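Long-range contacts in rRNA N-glycosidase (PDB 3CTK), which is a plant ribosome-inactivating protein, built on the mixed fold of a beta sheet packed with helices that belongs to this family: residues D43-L49 against V93-F99; Y70-Y74 against I152-F156; D82-D88 against V102-L108. All coordinates share one frame. Numbering follows the deposited sequence.

In the fold
Followed from the N terminus, the chain shows how a sheet is clad on both faces by segments distant in sequence. Contact 1 closes the first loop, from 43-49 at the start of strand 47-53 to helix 92-97. Strands 70-78 and 81-88 begin inside that loop and find their partners beyond it, so contact 1 crosses contacts 2 and 3. Contact 3 closes the short loop from strand 81-88 to strand 105-108 and is nested within contact 2, whose loop runs on to helix 149-168. Helix 92-97 lies on one face of the sheet and helix 149-168 on the other; Val-72 touches Leu-98 of contact 1, while Phe-156 meets Leu-108 of contact 3.

Contact 1: D43-L49 against V93-F99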
loop_
_atom_site.group_PDB
_atom_site.type_symbol
_atom_site.label_atom_id
_atom_site.label_comp_id
_atom_site.label_asym_id
_atom_site.label_seq_id
_atom_site.Cartn_x
_atom_site.Cartn_y
_atom_site.Cartn_z
ATOM N N ASP A 43 -4.745 -14.208 14.388
ATOM C CA ASP A 43 -4.541 -12.826 14.802
ATOM C C ASP A 43 -3.067 -12.487 15.038
ATOM O O ASP A 43 -2.649 -11.347 14.818
ATOM C CB ASP A 43 -5.346 -12.513 16.068
ATOM C CG ASP A 43 -6.850 -12.517 15.828
ATOM O OD1 ASP A 43 -7.288 -12.265 14.686
ATOM O OD2 ASP A 43 -7.600 -12.763 16.796
ATOM N N ASP A 44 -2.278 -13.471 15.468
ATOM C CA ASP A 44 -0.857 -13.250 15.742
ATOM C C ASP A 44 0.014 -13.113 14.495
ATOM O O ASP A 44 1.210 -12.829 14.603
ATOM C CB ASP A 44 -0.315 -14.394 16.602
ATOM C CG ASP A 44 -0.306 -15.720 15.865
ATOM O OD1 ASP A 44 -1.151 -15.897 14.964
ATOM O OD2 ASP A 44 0.527 -16.588 16.197
ATOM N N LYS A 45 -0.569 -13.315 13.317
ATOM C CA LYS A 45 0.184 -13.204 12.072
ATOM C C LYS A 45 -0.577 -12.327 11.085
ATOM O O LYS A 45 -0.238 -12.257 9.899
ATOM C CB LYS A 45 0.400 -14.589 11.460
ATOM C CG LYS A 45 1.263 -15.516 12.309
ATOM C CD LYS A 45 1.540 -16.833 11.599
ATOM C CE LYS A 45 0.261 -17.626 11.376
ATOM N NZ LYS A 45 0.532 -18.964 10.775
ATOM N N ARG A 46 -1.590 -11.641 11.603
ATOM C CA ARG A 46 -2.460 -10.787 10.809
ATOM C C ARG A 46 -1.825 -9.523 10.229
ATOM O O ARG A 46 -2.293 -9.018 9.209
ATOM C CB ARG A 46 -3.692 -10.419 11.649
ATOM C CG ARG A 46 -4.758 -9.581 10.942
ATOM C CD ARG A 46 -5.364 -10.288 9.728
ATOM N NE ARG A 46 -6.414 -9.475 9.120
ATOM C CZ ARG A 46 -7.655 -9.381 9.589
ATOM N NH1 ARG A 46 -8.014 -10.061 10.671
ATOM N NH2 ARG A 46 -8.530 -8.581 8.994
ATOM N N PHE A 47 -0.768 -9.013 10.855
ATOM C CA PHE A 47 -0.141 -7.787 10.360
ATOM C C PHE A 47 1.358 -7.856 10.124
ATOM O O PHE A 47 2.063 -8.670 10.717
ATOM C CB PHE A 47 -0.399 -6.621 11.328
ATOM C CG PHE A 47 -1.847 -6.384 11.632
ATOM C CD1 PHE A 47 -2.407 -6.850 12.819
ATOM C CD2 PHE A 47 -2.659 -5.714 10.725
ATOM C CE1 PHE A 47 -3.759 -6.653 13.096
ATOM C CE2 PHE A 47 -4.010 -5.512 10.991
ATOM C CZ PHE A 47 -4.561 -5.983 12.180
ATOM N N VAL A 48 1.835 -6.990 9.235
ATOM C CA VAL A 48 3.260 -6.873 8.963
ATOM C C VAL A 48 3.547 -5.400 9.213
ATOM O O VAL A 48 2.743 -4.538 8.859
ATOM C CB VAL A 48 3.629 -7.247 7.501
ATOM C CG1 VAL A 48 2.841 -6.406 6.517
ATOM C CG2 VAL A 48 5.130 -7.055 7.284
ATOM N N LEU A 49 4.676 -5.110 9.848
ATOM C CA LEU A 49 5.032 -3.733 10.151
ATOM C C LEU A 49 6.094 -3.209 9.188
ATOM O O LEU A 49 7.053 -3.907 8.859
ATOM C CB LEU A 49 5.526 -3.637 11.598
ATOM C CG LEU A 49 4.554 -4.223 12.632
ATOM C CD1 LEU A 49 5.186 -4.225 14.018
ATOM C CD2 LEU A 49 3.266 -3.413 12.631
ATOM N N VAL A 93 -9.351 -6.358 15.519
ATOM C CA VAL A 93 -8.075 -6.958 15.885
ATOM C C VAL A 93 -6.932 -5.951 15.745
ATOM O O VAL A 93 -5.912 -6.062 16.426
ATOM C CB VAL A 93 -7.770 -8.214 15.020
ATOM C CG1 VAL A 93 -7.704 -7.840 13.548
ATOM C CG2 VAL A 93 -6.464 -8.850 15.470
ATOM N N ALA A 94 -7.104 -4.969 14.864
ATOM C CA ALA A 94 -6.079 -3.949 14.651
ATOM C C ALA A 94 -5.939 -3.034 15.869
ATOM O O ALA A 94 -4.844 -2.844 16.399
ATOM C CB ALA A 94 -6.412 -3.118 13.412
ATOM N N THR A 95 -7.049 -2.462 16.311
ATOM C CA THR A 95 -7.005 -1.568 17.456
ATOM C C THR A 95 -6.773 -2.324 18.761
ATOM O O THR A 95 -6.279 -1.756 19.732
ATOM C CB THR A 95 -8.299 -0.730 17.558
ATOM O OG1 THR A 95 -9.440 -1.581 17.386
ATOM C CG2 THR A 95 -8.315 0.357 16.485
ATOM N N SER A 96 -7.107 -3.611 18.780
ATOM C CA SER A 96 -6.923 -4.413 19.986
ATOM C C SER A 96 -5.524 -4.994 20.154
ATOM O O SER A 96 -5.017 -5.063 21.271
ATOM C CB SER A 96 -7.932 -5.567 20.027
ATOM O OG SER A 96 -9.262 -5.091 20.132
ATOM N N LYS A 97 -4.890 -5.397 19.056
ATOM C CA LYS A 97 -3.572 -6.018 19.155
ATOM C C LYS A 97 -2.337 -5.261 18.677
ATOM O O LYS A 97 -1.220 -5.605 19.069
ATOM C CB LYS A 97 -3.612 -7.390 18.478
ATOM C CG LYS A 97 -4.361 -8.430 19.295
ATOM C CD LYS A 97 -4.380 -9.779 18.606
ATOM C CE LYS A 97 -4.808 -10.868 19.576
ATOM N NZ LYS A 97 -6.056 -10.508 20.302
ATOM N N LEU A 98 -2.512 -4.251 17.835
ATOM C CA LEU A 98 -1.357 -3.496 17.357
ATOM C C LEU A 98 -0.817 -2.527 18.396
ATOM O O LEU A 98 -1.570 -1.997 19.215
ATOM C CB LEU A 98 -1.703 -2.715 16.083
ATOM C CG LEU A 98 -1.762 -3.534 14.791
ATOM C CD1 LEU A 98 -2.316 -2.678 13.663
ATOM C CD2 LEU A 98 -0.363 -4.052 14.455
ATOM N N PHE A 99 0.496 -2.310 18.354
ATOM C CA PHE A 99 1.170 -1.374 19.254
ATOM C C PHE A 99 0.726 -1.563 20.702
ATOM O O PHE A 99 0.243 -0.634 21.348
ATOM C CB PHE A 99 0.877 0.047 18.785
ATOM C CG PHE A 99 1.013 0.227 17.292
ATOM C CD1 PHE A 99 0.019 0.872 16.563
ATOM C CD2 PHE A 99 2.134 -0.252 16.620
ATOM C CE1 PHE A 99 0.138 1.039 15.178
ATOM C CE2 PHE A 99 2.263 -0.089 15.236
ATOM C CZ PHE A 99 1.260 0.558 14.519
#
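The turn 43-46 and the start of a strand at Phe-47 pass alongside helix 92-97, with CA atoms 6.9 Å apart at Asp-43 and Val-93 and 8.3 Å at Phe-47 and Ala-94; Leu-98 is the first residue to leave helical geometry. No hydrogen bond joins the two segments, so side chains do the work. Phe-47 points from the strand onto the helix: its CZ lies 3.6 Å from Ala-94 CB and 3.9 Å from Val-93 CG1, while Leu-98 CD1 sits 4.0 Å from the ring centroid, almost exactly on the ring normal, a CH-pi contact. Leu-49 CD2 extends the apolar seam to Leu-98 CD2 at 4.1 Å and Phe-99 CE2 at 4.3 Å. Toward solvent, Arg-46 NH1 rests 3.6 Å from Val-93 CG1, although its salt bridge is with Asp-65. Asp-43 OD2 and Lys-97 NZ, 4.4 Å apart, fall short of a salt bridge. Apolar burial thus seats this helix on one face of the ribosome-inactivating fold's mixed sheet, charges staying at the margin.

Contact 2: Y70-Y74 against I152-F156; sequences YVVGY and IAKFF
Helix-on-sheet packing through an aromatic cluster is the principle here: strand 70-74, in the mixed sheet of the ribosome-inactivating fold, is covered by a turn of helix 149-168. The segment axes approach to 11.0 Å, with N-to-C directions at 128°, and the nearest CA pair is Val-71 and Phe-156 at 8.2 Å. The strand is extended except at Val-72 (phi/psi -111/-15°); Gly-73 after it is almost fully stretched (166/-173°). Both are hydrogen-bonded to Ala-63, consistent with a classic beta bulge. Val-71 (chi1 t) and Tyr-74 (chi1 p) consequently both point toward the helix, though three residues apart. Along the helix, Ile-152 (m, t) comes first: its CG1 is 3.6 Å from Tyr-74 OH, and its CG2 lies at the edge of the tyrosine ring. One turn later Phe-155 (chi1 t) directs its edge at the face of Tyr-74, an edge-to-face pair with centroids 5.3 Å apart and planes at 74°. Phe-156 (chi1 m, N bonded to Ile-152 O at 3.0 Å) leaves the backbone sideways, and its ring reaches between Val-71 and Tyr-74. Its CE2 lies 3.7 Å from Val-71 CG1, and its CZ 3.4 Å from Tyr-74 CD1.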
loop_
_atom_site.group_PDB
_atom_site.type_symbol
_atom_site.label_atom_id
_atom_site.label_comp_id
_atom_site.label_asym_id
_atom_site.label_seq_id
_atom_site.Cartn_x
_atom_site.Cartn_y
_atom_site.Cartn_z
ATOM N N TYR A 70 -4.032 -3.763 3.252
ATOM C CA TYR A 70 -4.577 -2.464 3.652
ATOM C C TYR A 70 -3.758 -1.867 4.795
ATOM O O TYR A 70 -3.445 -2.560 5.760
ATOM C CB TYR A 70 -6.012 -2.588 4.180
ATOM C CG TYR A 70 -7.109 -2.824 3.169
ATOM C CD1 TYR A 70 -8.450 -2.756 3.561
ATOM C CD2 TYR A 70 -6.826 -3.129 1.840
ATOM C CE1 TYR A 70 -9.478 -2.987 2.660
ATOM C CE2 TYR A 70 -7.856 -3.365 0.924
ATOM C CZ TYR A 70 -9.177 -3.291 1.345
ATOM O OH TYR A 70 -10.203 -3.527 0.460
ATOM N N VAL A 71 -3.414 -0.589 4.689
ATOM C CA VAL A 71 -2.705 0.076 5.775
ATOM C C VAL A 71 -3.823 0.375 6.776
ATOM O O VAL A 71 -4.882 0.872 6.387
ATOM C CB VAL A 71 -2.051 1.395 5.302
ATOM C CG1 VAL A 71 -1.657 2.253 6.505
ATOM C CG2 VAL A 71 -0.812 1.085 4.469
ATOM N N VAL A 72 -3.614 0.051 8.049
ATOM C CA VAL A 72 -4.645 0.290 9.059
ATOM C C VAL A 72 -4.279 1.392 10.055
ATOM O O VAL A 72 -5.143 1.901 10.772
ATOM C CB VAL A 72 -4.982 -1.008 9.844
ATOM C CG1 VAL A 72 -5.575 -2.047 8.903
ATOM C CG2 VAL A 72 -3.733 -1.554 10.515
ATOM N N GLY A 73 -3.003 1.766 10.088
ATOM C CA GLY A 73 -2.568 2.805 11.004
ATOM C C GLY A 73 -1.061 2.834 11.120
ATOM O O GLY A 73 -0.363 2.135 10.386
ATOM N N TYR A 74 -0.548 3.648 12.034
ATOM C CA TYR A 74 0.891 3.744 12.229
ATOM C C TYR A 74 1.209 4.200 13.638
ATOM O O TYR A 74 0.327 4.629 14.382
ATOM C CB TYR A 74 1.509 4.738 11.237
ATOM C CG TYR A 74 0.999 6.159 11.388
ATOM C CD1 TYR A 74 -0.145 6.587 10.713
ATOM C CD2 TYR A 74 1.645 7.068 12.233
ATOM C CE1 TYR A 74 -0.637 7.882 10.872
ATOM C CE2 TYR A 74 1.159 8.369 12.402
ATOM C CZ TYR A 74 0.019 8.768 11.718
ATOM O OH TYR A 74 -0.474 10.044 11.889
ATOM N N ILE A 152 -2.362 14.283 7.876
ATOM C CA ILE A 152 -2.262 12.841 8.052
ATOM C C ILE A 152 -2.859 12.112 6.847
ATOM O O ILE A 152 -2.345 11.075 6.426
ATOM C CB ILE A 152 -2.959 12.399 9.357
ATOM C CG1 ILE A 152 -2.179 12.950 10.554
ATOM C CG2 ILE A 152 -3.022 10.880 9.436
ATOM C CD1 ILE A 152 -2.879 12.778 11.900
ATOM N N ALA A 153 -3.936 12.655 6.286
ATOM C CA ALA A 153 -4.548 12.028 5.120
ATOM C C ALA A 153 -3.559 12.060 3.953
ATOM O O ALA A 153 -3.481 11.113 3.170
ATOM C CB ALA A 153 -5.846 12.750 4.738
ATOM N N LYS A 154 -2.800 13.147 3.837
ATOM C CA LYS A 154 -1.819 13.265 2.759
ATOM C C LYS A 154 -0.742 12.197 2.926
ATOM O O LYS A 154 -0.313 11.577 1.955
ATOM C CB LYS A 154 -1.182 14.655 2.762
ATOM C CG LYS A 154 -2.134 15.762 2.318
ATOM C CD LYS A 154 -1.496 17.145 2.395
ATOM C CE LYS A 154 -0.344 17.298 1.414
ATOM N NZ LYS A 154 0.795 16.375 1.700
ATOM N N PHE A 155 -0.304 11.984 4.162
ATOM C CA PHE A 155 0.704 10.966 4.437
ATOM C C PHE A 155 0.184 9.592 4.003
ATOM O O PHE A 155 0.883 8.842 3.317
ATOM C CB PHE A 155 1.037 10.938 5.932
ATOM C CG PHE A 155 1.754 9.692 6.367
ATOM C CD1 PHE A 155 3.055 9.434 5.942
ATOM C CD2 PHE A 155 1.113 8.754 7.173
ATOM C CE1 PHE A 155 3.704 8.260 6.310
ATOM C CE2 PHE A 155 1.757 7.573 7.547
ATOM C CZ PHE A 155 3.053 7.326 7.115
ATOM N N PHE A 156 -1.043 9.262 4.399
ATOM C CA PHE A 156 -1.613 7.969 4.030
ATOM C C PHE A 156 -1.683 7.796 2.516
ATOM O O PHE A 156 -1.331 6.743 1.994
ATOM C CB PHE A 156 -3.008 7.786 4.645
ATOM C CG PHE A 156 -2.985 7.310 6.075
ATOM C CD1 PHE A 156 -3.543 8.078 7.092
ATOM C CD2 PHE A 156 -2.405 6.087 6.402
ATOM C CE1 PHE A 156 -3.525 7.637 8.413
ATOM C CE2 PHE A 156 -2.381 5.635 7.720
ATOM C CZ PHE A 156 -2.942 6.412 8.729
#

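Contact 3: D82-D88 against V102-L108; sequences DRAVFLD and VTNRVTL
Leu-108 (m, t) provides the apolar centre: its CD1 lies 3.8 Å from Val-85 CG1 and 4.1 Å from Leu-87 CD2, on the face where Ile-152 and Phe-156 of helix 149-168 also pack. Val-85 and Val-106, both chi1 t, continue this face, with Val-85 CG2 4.4 Å from Val-106 CB. Strands 82-88 and 105-108 run parallel, their axes 4.6 Å apart at closest and inclined by 21°; the lead-in 102-104 turns at Thr-103 (phi/psi -86/-25°). Ala-84 pairs with Arg-105, Val-85 with Val-106 and Phe-86 with Thr-107, at CA distances of 4.6, 4.7 and 5.0 Å. Four hydrogen bonds zigzag between the strands: Ala-84 N to Asn-104 O (2.8 Å), Val-106 N to Ala-84 O (2.7 Å), Phe-86 N to Val-106 O (2.7 Å) and Leu-108 N to Phe-86 O (2.9 Å). On the face of Ala-84 and Phe-86 (chi1 m), Arg-105 (m, t, p) folds over so that its guanidinium presents a face to Ala-84 CB and Phe-86 CE1. Its NH1 bonds Val-102 O at 3.0 Å, and its NH2 is held by the carbonyls of Thr-95 and Leu-98, tying the strand to the helix end. Farther out, Val-102 (chi1 t) packs its CG1 4.2 Å from Ala-84 CB, beside the backbone of Asp-82. At the polar edge one water links Asp-82 O (2.8 Å) with Asn-104 N (3.1 Å); Arg-83 forms a salt bridge with Asp-76. Strand 81-88, helix 92-97 and strand 105-108 together make a right-handed beta-alpha-beta crossover, adding an outermost parallel strand to an otherwise largely antiparallel sheet.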
loop_
_atom_site.group_PDB
_atom_site.type_symbol
_atom_site.label_atom_id
_atom_site.label_comp_id
_atom_site.label_asym_id
_atom_site.label_seq_id
_atom_site.Cartn_x
_atom_site.Cartn_y
_atom_site.Cartn_z
ATOM N N ASP A 82 5.476 7.002 22.509
ATOM C CA ASP A 82 4.828 6.450 21.326
ATOM C C ASP A 82 3.381 6.904 21.233
ATOM O O ASP A 82 2.742 7.209 22.241
ATOM C CB ASP A 82 4.864 4.919 21.344
ATOM C CG ASP A 82 6.271 4.362 21.238
ATOM O OD1 ASP A 82 7.097 4.952 20.509
ATOM O OD2 ASP A 82 6.543 3.318 21.868
ATOM N N ARG A 83 2.875 6.953 20.009
ATOM C CA ARG A 83 1.494 7.339 19.757
ATOM C C ARG A 83 0.972 6.459 18.633
ATOM O O ARG A 83 1.611 6.348 17.582
ATOM C CB ARG A 83 1.391 8.810 19.336
ATOM C CG ARG A 83 -0.014 9.192 18.848
ATOM C CD ARG A 83 -0.161 10.691 18.623
ATOM N NE ARG A 83 0.817 11.204 17.669
ATOM C CZ ARG A 83 0.968 12.492 17.375
ATOM N NH1 ARG A 83 0.201 13.401 17.967
ATOM N NH2 ARG A 83 1.884 12.871 16.491
ATOM N N ALA A 84 -0.175 5.826 18.863
ATOM C CA ALA A 84 -0.790 4.960 17.861
ATOM C C ALA A 84 -1.897 5.738 17.170
ATOM O O ALA A 84 -2.756 6.329 17.825
ATOM C CB ALA A 84 -1.366 3.709 18.517
ATOM N N VAL A 85 -1.867 5.745 15.844
ATOM C CA VAL A 85 -2.868 6.455 15.069
ATOM C C VAL A 85 -3.548 5.453 14.148
ATOM O O VAL A 85 -2.893 4.801 13.330
ATOM C CB VAL A 85 -2.216 7.578 14.232
ATOM C CG1 VAL A 85 -3.271 8.332 13.433
ATOM C CG2 VAL A 85 -1.456 8.525 15.157
ATOM N N PHE A 86 -4.863 5.325 14.286
ATOM C CA PHE A 86 -5.612 4.379 13.466
ATOM C C PHE A 86 -6.640 5.039 12.567
ATOM O O PHE A 86 -7.254 6.038 12.932
ATOM C CB PHE A 86 -6.360 3.372 14.343
ATOM C CG PHE A 86 -5.469 2.478 15.158
ATOM C CD1 PHE A 86 -5.272 2.723 16.513
ATOM C CD2 PHE A 86 -4.856 1.369 14.577
ATOM C CE1 PHE A 86 -4.479 1.874 17.283
ATOM C CE2 PHE A 86 -4.059 0.513 15.337
ATOM C CZ PHE A 86 -3.872 0.766 16.693
ATOM N N LEU A 87 -6.829 4.460 11.388
ATOM C CA LEU A 87 -7.837 4.948 10.462
ATOM C C LEU A 87 -9.155 4.442 11.038
ATOM O O LEU A 87 -9.166 3.497 11.829
ATOM C CB LEU A 87 -7.611 4.349 9.071
ATOM C CG LEU A 87 -6.456 4.948 8.270
ATOM C CD1 LEU A 87 -6.021 3.985 7.171
ATOM C CD2 LEU A 87 -6.903 6.285 7.689
ATOM N N ASP A 88 -10.265 5.068 10.663
ATOM C CA ASP A 88 -11.561 4.628 11.161
ATOM C C ASP A 88 -11.972 3.375 10.391
ATOM O O ASP A 88 -11.485 3.120 9.286
ATOM C CB ASP A 88 -12.600 5.745 10.971
ATOM C CG ASP A 88 -13.936 5.433 11.637
ATOM O OD1 ASP A 88 -13.949 4.766 12.696
ATOM O OD2 ASP A 88 -14.977 5.879 11.107
ATOM N N VAL A 102 0.774 0.964 24.170
ATOM C CA VAL A 102 0.779 2.387 23.819
ATOM C C VAL A 102 -0.587 2.965 24.199
ATOM O O VAL A 102 -1.608 2.571 23.636
ATOM C CB VAL A 102 1.041 2.576 22.302
ATOM C CG1 VAL A 102 1.024 4.060 21.940
ATOM C CG2 VAL A 102 2.391 1.954 21.936
ATOM N N THR A 103 -0.603 3.894 25.154
ATOM C CA THR A 103 -1.857 4.476 25.627
ATOM C C THR A 103 -2.398 5.671 24.851
ATOM O O THR A 103 -3.602 5.938 24.892
ATOM C CB THR A 103 -1.759 4.856 27.116
ATOM O OG1 THR A 103 -0.713 5.815 27.302
ATOM C CG2 THR A 103 -1.464 3.619 27.952
ATOM N N ASN A 104 -1.524 6.403 24.166
ATOM C CA ASN A 104 -1.967 7.539 23.365
ATOM C C ASN A 104 -2.412 6.907 22.052
ATOM O O ASN A 104 -1.599 6.706 21.154
ATOM C CB ASN A 104 -0.814 8.517 23.099
ATOM C CG ASN A 104 -1.261 9.755 22.330
ATOM O OD1 ASN A 104 -2.365 9.795 21.782
ATOM N ND2 ASN A 104 -0.398 10.768 22.281
ATOM N N ARG A 105 -3.696 6.575 21.962
ATOM C CA ARG A 105 -4.248 5.940 20.769
ATOM C C ARG A 105 -5.296 6.852 20.142
ATOM O O ARG A 105 -6.263 7.255 20.786
ATOM C CB ARG A 105 -4.860 4.584 21.137
ATOM C CG ARG A 105 -3.901 3.681 21.919
ATOM C CD ARG A 105 -4.550 2.365 22.357
ATOM N NE ARG A 105 -4.629 1.361 21.293
ATOM C CZ ARG A 105 -3.598 0.638 20.853
ATOM N NH1 ARG A 105 -2.387 0.802 21.376
ATOM N NH2 ARG A 105 -3.786 -0.266 19.898
ATOM N N VAL A 106 -5.088 7.174 18.874
ATOM C CA VAL A 106 -5.980 8.067 18.156
ATOM C C VAL A 106 -6.785 7.351 17.082
ATOM O O VAL A 106 -6.232 6.614 16.272
ATOM C CB VAL A 106 -5.169 9.210 17.484
ATOM C CG1 VAL A 106 -6.083 10.083 16.628
ATOM C CG2 VAL A 106 -4.474 10.047 18.549
ATOM N N THR A 107 -8.096 7.555 17.097
ATOM C CA THR A 107 -8.956 6.977 16.081
ATOM C C THR A 107 -9.366 8.159 15.220
ATOM O O THR A 107 -10.075 9.054 15.685
ATOM C CB THR A 107 -10.215 6.302 16.678
ATOM O OG1 THR A 107 -10.766 7.124 17.717
ATOM C CG2 THR A 107 -9.867 4.929 17.234
ATOM N N LEU A 108 -8.884 8.175 13.981
ATOM C CA LEU A 108 -9.182 9.251 13.043
ATOM C C LEU A 108 -10.661 9.228 12.654
ATOM O O LEU A 108 -11.340 8.213 12.817
ATOM C CB LEU A 108 -8.295 9.114 11.799
ATOM C CG LEU A 108 -6.787 9.211 12.082
ATOM C CD1 LEU A 108 -5.982 8.782 10.858
ATOM C CD2 LEU A 108 -6.444 10.640 12.492
HETATM O O HOH W 1 1.545 6.554 24.700
HETATM O O HOH W 2 2.498 9.952 23.032
HETATM O O HOH W 3 -1.481 13.145 20.479
#